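Local coordinates for uncharacterized protein YhfS (Escherichia coli, PDB 4J8L) that is of unknown function, carries pyridoxal 5'-phosphate covalently bound to a lysine, and may have cysteine synthase activity, at residues V265-S270 with E356-I361; R255-L260 with A271-A276. One frame throughout, in Å; residues are numbered along the deposited sequence.

Overall arrangement
Both contacts lie on the same side of the chain's centre, in the small sheet region of the C-terminal part, and both use strand 268-275. The centre of contact 1 is about 31 Å, and that of contact 2 about 19 Å, from the centre of the chain. In contact 1 the turn before the strand meets helix 347-360. Contact 2 packs helix 229-261 on the strand itself. It is larger, purely aliphatic apart from backbone atoms, and partly buried: Leu260 and Ile273 are buried, Leu257 partly exposed. Contact 1 is smaller and mixes a buried valine-isoleucine pair with an exposed glutamate. Val265 CG2 meets Leu260 CD2 at 3.8 Å, so the two apolar patches adjoin.

Contact 1: V265-S270 with E356-I361; sequences VPEVKS and ESIASI
A type I beta turn from Val265 to Val268 leads into edge strand 268-275 of the antiparallel sheet, and its Val265 and Glu267 rest on Ile358 of helix 347-360. The turn is closed by Val268 N bonding to Val265 O at 2.9 Å. Just beyond it, Lys269 and Ser270 both face Glu284, which makes a classic beta bulge. Ile358 is the single residue of 356-361 that touches the turn, and it does so with two branches. Its CD1 methyl meets CG1 of Val265 at 3.6 Å. Val265 holds CG1 opposite its own backbone N (chi1 -178°), which sends that methyl to the helix. The other branch of Ile358, CG2, goes to Glu267. It lies 3.7 Å from Glu267 CG and equally far from Glu267 CD. Both carboxylate oxygens are about equally distant from it, OE1 and OE2 each at 4.0 Å from Ile358 CG2. The methyl thus sits over the flat face of the carboxylate. A bend at chi2 (85°) folds the glutamate chain back past Ile358 CG2, and the last torsion, near 0°, turns the carboxylate's face to that methyl. Around the pair, Ile358 also packs on Val293 of helix 290-299 and on Phe285 of strand 279-285. Val265 touches Leu351 and Arg355 on the same helix as Ile358. Ile358 and Val265 are buried, while Glu267 is exposed. The joint between turn and helix is therefore made by van der Waals packing, without directional bonds across it. An apolar pair fills the inner side, and the stem and carboxylate face of the exposed Glu267 lie against the isoleucine's other methyl.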
loop_
_atom_site.group_PDB
_atom_site.type_symbol
_atom_site.label_atom_id
_atom_site.label_comp_id
_atom_site.label_asym_id
_atom_site.label_seq_id
_atom_site.Cartn_x
_atom_site.Cartn_y
_atom_site.Cartn_z
ATOM N N VAL A 265 -11.581 14.220 -24.289
ATOM C CA VAL A 265 -11.627 13.035 -25.136
ATOM C C VAL A 265 -13.080 12.625 -25.341
ATOM O O VAL A 265 -13.665 11.970 -24.484
ATOM C CB VAL A 265 -10.840 11.868 -24.505
ATOM C CG1 VAL A 265 -10.860 10.655 -25.412
ATOM C CG2 VAL A 265 -9.396 12.291 -24.221
ATOM N N PRO A 266 -13.673 13.025 -26.478
ATOM C CA PRO A 266 -15.100 12.783 -26.744
ATOM C C PRO A 266 -15.503 11.316 -26.616
ATOM O O PRO A 266 -16.636 11.024 -26.242
ATOM C CB PRO A 266 -15.264 13.240 -28.193
ATOM C CG PRO A 266 -14.189 14.254 -28.390
ATOM C CD PRO A 266 -13.026 13.760 -27.579
ATOM N N GLU A 267 -14.577 10.409 -26.914
ATOM C CA GLU A 267 -14.870 8.977 -26.870
ATOM C C GLU A 267 -14.962 8.438 -25.436
ATOM O O GLU A 267 -15.358 7.290 -25.227
ATOM C CB GLU A 267 -13.831 8.188 -27.680
ATOM C CG GLU A 267 -13.817 8.482 -29.173
ATOM C CD GLU A 267 -12.962 9.687 -29.549
ATOM O OE1 GLU A 267 -12.374 10.336 -28.651
ATOM O OE2 GLU A 267 -12.876 9.985 -30.756
ATOM N N VAL A 268 -14.604 9.260 -24.452
ATOM C CA VAL A 268 -14.728 8.875 -23.041
ATOM C C VAL A 268 -16.114 9.204 -22.479
ATOM O O VAL A 268 -16.589 10.340 -22.577
ATOM C CB VAL A 268 -13.631 9.533 -22.170
ATOM C CG1 VAL A 268 -13.925 9.351 -20.679
ATOM C CG2 VAL A 268 -12.281 8.950 -22.516
ATOM N N LYS A 269 -16.757 8.193 -21.901
ATOM C CA LYS A 269 -18.089 8.327 -21.324
ATOM C C LYS A 269 -18.033 8.819 -19.868
ATOM O O LYS A 269 -18.838 9.645 -19.444
ATOM C CB LYS A 269 -18.806 6.978 -21.400
ATOM C CG LYS A 269 -20.209 6.936 -20.793
ATOM C CD LYS A 269 -20.851 5.570 -21.036
ATOM C CE LYS A 269 -22.290 5.525 -20.536
ATOM N NZ LYS A 269 -23.005 4.296 -20.994
ATOM N N SER A 270 -17.088 8.305 -19.096
ATOM C CA SER A 270 -16.973 8.733 -17.704
ATOM C C SER A 270 -15.560 8.537 -17.210
ATOM O O SER A 270 -14.816 7.720 -17.749
ATOM C CB SER A 270 -17.955 7.972 -16.808
ATOM O OG SER A 270 -17.565 6.619 -16.651
ATOM N N GLU A 356 -4.210 9.204 -29.158
ATOM C CA GLU A 356 -3.544 8.525 -30.263
ATOM C C GLU A 356 -3.980 7.063 -30.367
ATOM O O GLU A 356 -4.158 6.536 -31.470
ATOM C CB GLU A 356 -2.027 8.628 -30.120
ATOM C CG GLU A 356 -1.471 10.032 -30.330
ATOM C CD GLU A 356 0.033 10.075 -30.156
ATOM O OE1 GLU A 356 0.625 9.018 -29.861
ATOM O OE2 GLU A 356 0.626 11.157 -30.328
ATOM N N SER A 357 -4.152 6.418 -29.215
ATOM C CA SER A 357 -4.579 5.024 -29.174
ATOM C C SER A 357 -5.993 4.869 -29.725
ATOM O O SER A 357 -6.255 3.988 -30.551
ATOM C CB SER A 357 -4.491 4.477 -27.750
ATOM O OG SER A 357 -3.151 4.548 -27.286
ATOM N N ILE A 358 -6.901 5.732 -29.274
ATOM C CA ILE A 358 -8.279 5.728 -29.774
ATOM C C ILE A 358 -8.349 5.980 -31.284
ATOM O O ILE A 358 -9.145 5.354 -32.009
ATOM C CB ILE A 358 -9.144 6.765 -29.021
ATOM C CG1 ILE A 358 -9.330 6.325 -27.570
ATOM C CG2 ILE A 358 -10.500 6.962 -29.709
ATOM C CD1 ILE A 358 -9.822 7.421 -26.653
ATOM N N ALA A 359 -7.505 6.885 -31.768
ATOM C CA ALA A 359 -7.498 7.215 -33.186
ATOM C C ALA A 359 -6.985 6.055 -34.038
ATOM O O ALA A 359 -7.236 6.000 -35.239
ATOM C CB ALA A 359 -6.662 8.471 -33.436
ATOM N N SER A 360 -6.285 5.121 -33.405
ATOM C CA SER A 360 -5.556 4.084 -34.125
ATOM C C SER A 360 -6.231 2.715 -34.092
ATOM O O SER A 360 -5.779 1.785 -34.760
ATOM C CB SER A 360 -4.137 3.966 -33.569
ATOM O OG SER A 360 -3.393 2.983 -34.267
ATOM N N ILE A 361 -7.303 2.588 -33.319
ATOM C CA ILE A 361 -7.998 1.304 -33.211
ATOM C C ILE A 361 -8.691 0.938 -34.521
ATOM O O ILE A 361 -8.939 -0.238 -34.792
ATOM C CB ILE A 361 -9.037 1.289 -32.067
ATOM C CG1 ILE A 361 -10.158 2.290 -32.343
ATOM C CG2 ILE A 361 -8.375 1.578 -30.728
ATOM C CD1 ILE A 361 -11.202 2.334 -31.252
ATOM O OXT ILE A 361 -9.011 1.806 -35.338
#

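Contact 2: R255-L260 with A271-A276; sequences RLLALL and AVIANA
Leu257 is the first residue along helix segment 255-260 to meet the strand, and it touches Ala271, Val272 and Ile273. Its CG stands opposite the backbone N (chi1 179°), which carries both methyls out to the strand. One methyl, CD1, lies over the face of the peptide group that follows Ala271, 3.4 Å from Ala271 O. The same methyl reaches Val272 CA at 3.8 Å and Ala271 CB at 3.9 Å. The other methyl, CD2, packs against Ile273, 3.8 Å from its CG1. Ile273 turns CG1 to lie beside its backbone N (chi1 -72°), and this swings CG1 and CD1 to the leucine although its CB is not aimed at the helix. An alanine in place of Leu257 would probably leave Ile273 CG1 without its partner in 255-260 and open a gap over the Ala271 peptide. The helix and strand belong to a two-layer alpha/beta arrangement: the C-terminal end of the long helix 229-261 lies on edge strand 268-275 of the small antiparallel sheet. The short segments run nearly antiparallel, at 158°, with their axes 8.3 Å apart. The helix also reaches further, where Leu256 touches Leu281 of strand 279-285 and Val350 of helix 347-360. One turn further on comes Leu260, three residues after Leu257. Its CD1 methyl is 3.9 Å from Ala271 CB. The small alanine methyl is therefore met by a leucine methyl from each of two successive turns of the helix. Leu260 is buried, and it also packs on Leu281 of strand 279-285 and on Leu351 of helix 347-360.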
loop_
_atom_site.group_PDB
_atom_site.type_symbol
_atom_site.label_atom_id
_atom_site.label_comp_id
_atom_site.label_asym_id
_atom_site.label_seq_id
_atom_site.Cartn_x
_atom_site.Cartn_y
_atom_site.Cartn_z
ATOM N N ARG A 255 -5.460 16.677 -12.296
ATOM C CA ARG A 255 -5.539 17.506 -13.504
ATOM C C ARG A 255 -6.072 16.710 -14.700
ATOM O O ARG A 255 -6.858 17.228 -15.502
ATOM C CB ARG A 255 -4.200 18.183 -13.818
ATOM C CG ARG A 255 -3.834 19.270 -12.796
ATOM C CD ARG A 255 -2.619 20.096 -13.212
ATOM N NE ARG A 255 -1.456 19.259 -13.500
ATOM C CZ ARG A 255 -0.606 18.801 -12.583
ATOM N NH1 ARG A 255 -0.761 19.110 -11.302
ATOM N NH2 ARG A 255 0.409 18.030 -12.953
ATOM N N LEU A 256 -5.651 15.454 -14.796
ATOM C CA LEU A 256 -6.127 14.543 -15.824
ATOM C C LEU A 256 -7.630 14.337 -15.690
ATOM O O LEU A 256 -8.359 14.396 -16.681
ATOM C CB LEU A 256 -5.403 13.207 -15.703
ATOM C CG LEU A 256 -5.790 12.089 -16.663
ATOM C CD1 LEU A 256 -5.567 12.534 -18.094
ATOM C CD2 LEU A 256 -4.964 10.857 -16.340
ATOM N N LEU A 257 -8.094 14.085 -14.465
ATOM C CA LEU A 257 -9.527 13.897 -14.226
ATOM C C LEU A 257 -10.338 15.107 -14.677
ATOM O O LEU A 257 -11.361 14.963 -15.350
ATOM C CB LEU A 257 -9.810 13.608 -12.749
ATOM C CG LEU A 257 -11.281 13.415 -12.379
ATOM C CD1 LEU A 257 -11.873 12.167 -13.040
ATOM C CD2 LEU A 257 -11.469 13.351 -10.861
ATOM N N ALA A 258 -9.874 16.301 -14.321
ATOM C CA ALA A 258 -10.567 17.526 -14.715
ATOM C C ALA A 258 -10.645 17.675 -16.235
ATOM O O ALA A 258 -11.694 18.042 -16.777
ATOM C CB ALA A 258 -9.897 18.749 -14.090
ATOM N N LEU A 259 -9.538 17.395 -16.914
ATOM C CA LEU A 259 -9.505 17.480 -18.373
ATOM C C LEU A 259 -10.491 16.500 -19.011
ATOM O O LEU A 259 -11.219 16.864 -19.935
ATOM C CB LEU A 259 -8.089 17.238 -18.899
ATOM C CG LEU A 259 -7.072 18.352 -18.632
ATOM C CD1 LEU A 259 -5.649 17.848 -18.834
ATOM C CD2 LEU A 259 -7.368 19.543 -19.535
ATOM N N LEU A 260 -10.525 15.267 -18.513
ATOM C CA LEU A 260 -11.440 14.267 -19.051
ATOM C C LEU A 260 -12.888 14.651 -18.787
ATOM O O LEU A 260 -13.740 14.527 -19.666
ATOM C CB LEU A 260 -11.151 12.888 -18.462
ATOM C CG LEU A 260 -9.833 12.265 -18.914
ATOM C CD1 LEU A 260 -9.542 10.972 -18.154
ATOM C CD2 LEU A 260 -9.867 12.023 -20.417
ATOM N N ALA A 271 -15.185 9.303 -16.192
ATOM C CA ALA A 271 -13.884 9.142 -15.568
ATOM C C ALA A 271 -14.008 9.454 -14.091
ATOM O O ALA A 271 -14.716 10.382 -13.710
ATOM C CB ALA A 271 -12.855 10.064 -16.221
ATOM N N VAL A 272 -13.329 8.673 -13.261
ATOM C CA VAL A 272 -13.354 8.900 -11.826
ATOM C C VAL A 272 -11.990 8.534 -11.258
ATOM O O VAL A 272 -11.265 7.721 -11.838
ATOM C CB VAL A 272 -14.483 8.067 -11.148
ATOM C CG1 VAL A 272 -14.187 6.583 -11.241
ATOM C CG2 VAL A 272 -14.675 8.479 -9.692
ATOM N N ILE A 273 -11.612 9.178 -10.158
ATOM C CA ILE A 273 -10.475 8.722 -9.378
ATOM C C ILE A 273 -10.983 7.765 -8.312
ATOM O O ILE A 273 -11.974 8.046 -7.633
ATOM C CB ILE A 273 -9.747 9.899 -8.722
ATOM C CG1 ILE A 273 -8.987 10.679 -9.793
ATOM C CG2 ILE A 273 -8.780 9.407 -7.653
ATOM C CD1 ILE A 273 -8.313 11.927 -9.278
ATOM N N ALA A 274 -10.314 6.626 -8.183
ATOM C CA ALA A 274 -10.700 5.632 -7.201
ATOM C C ALA A 274 -9.471 4.957 -6.620
ATOM O O ALA A 274 -8.443 4.854 -7.281
ATOM C CB ALA A 274 -11.599 4.597 -7.840
ATOM N N ASN A 275 -9.589 4.480 -5.389
ATOM C CA ASN A 275 -8.588 3.572 -4.855
ATOM C C ASN A 275 -8.915 2.162 -5.316
ATOM O O ASN A 275 -9.794 1.494 -4.759
ATOM C CB ASN A 275 -8.529 3.657 -3.338
ATOM C CG ASN A 275 -7.518 4.676 -2.868
ATOM O OD1 ASN A 275 -7.834 5.859 -2.728
ATOM N ND2 ASN A 275 -6.286 4.225 -2.638
ATOM N N ALA A 276 -8.230 1.731 -6.370
ATOM C CA ALA A 276 -8.526 0.452 -7.005
ATOM C C ALA A 276 -7.270 -0.355 -7.350
ATOM O O ALA A 276 -6.991 -0.582 -8.519
ATOM C CB ALA A 276 -9.360 0.694 -8.267
#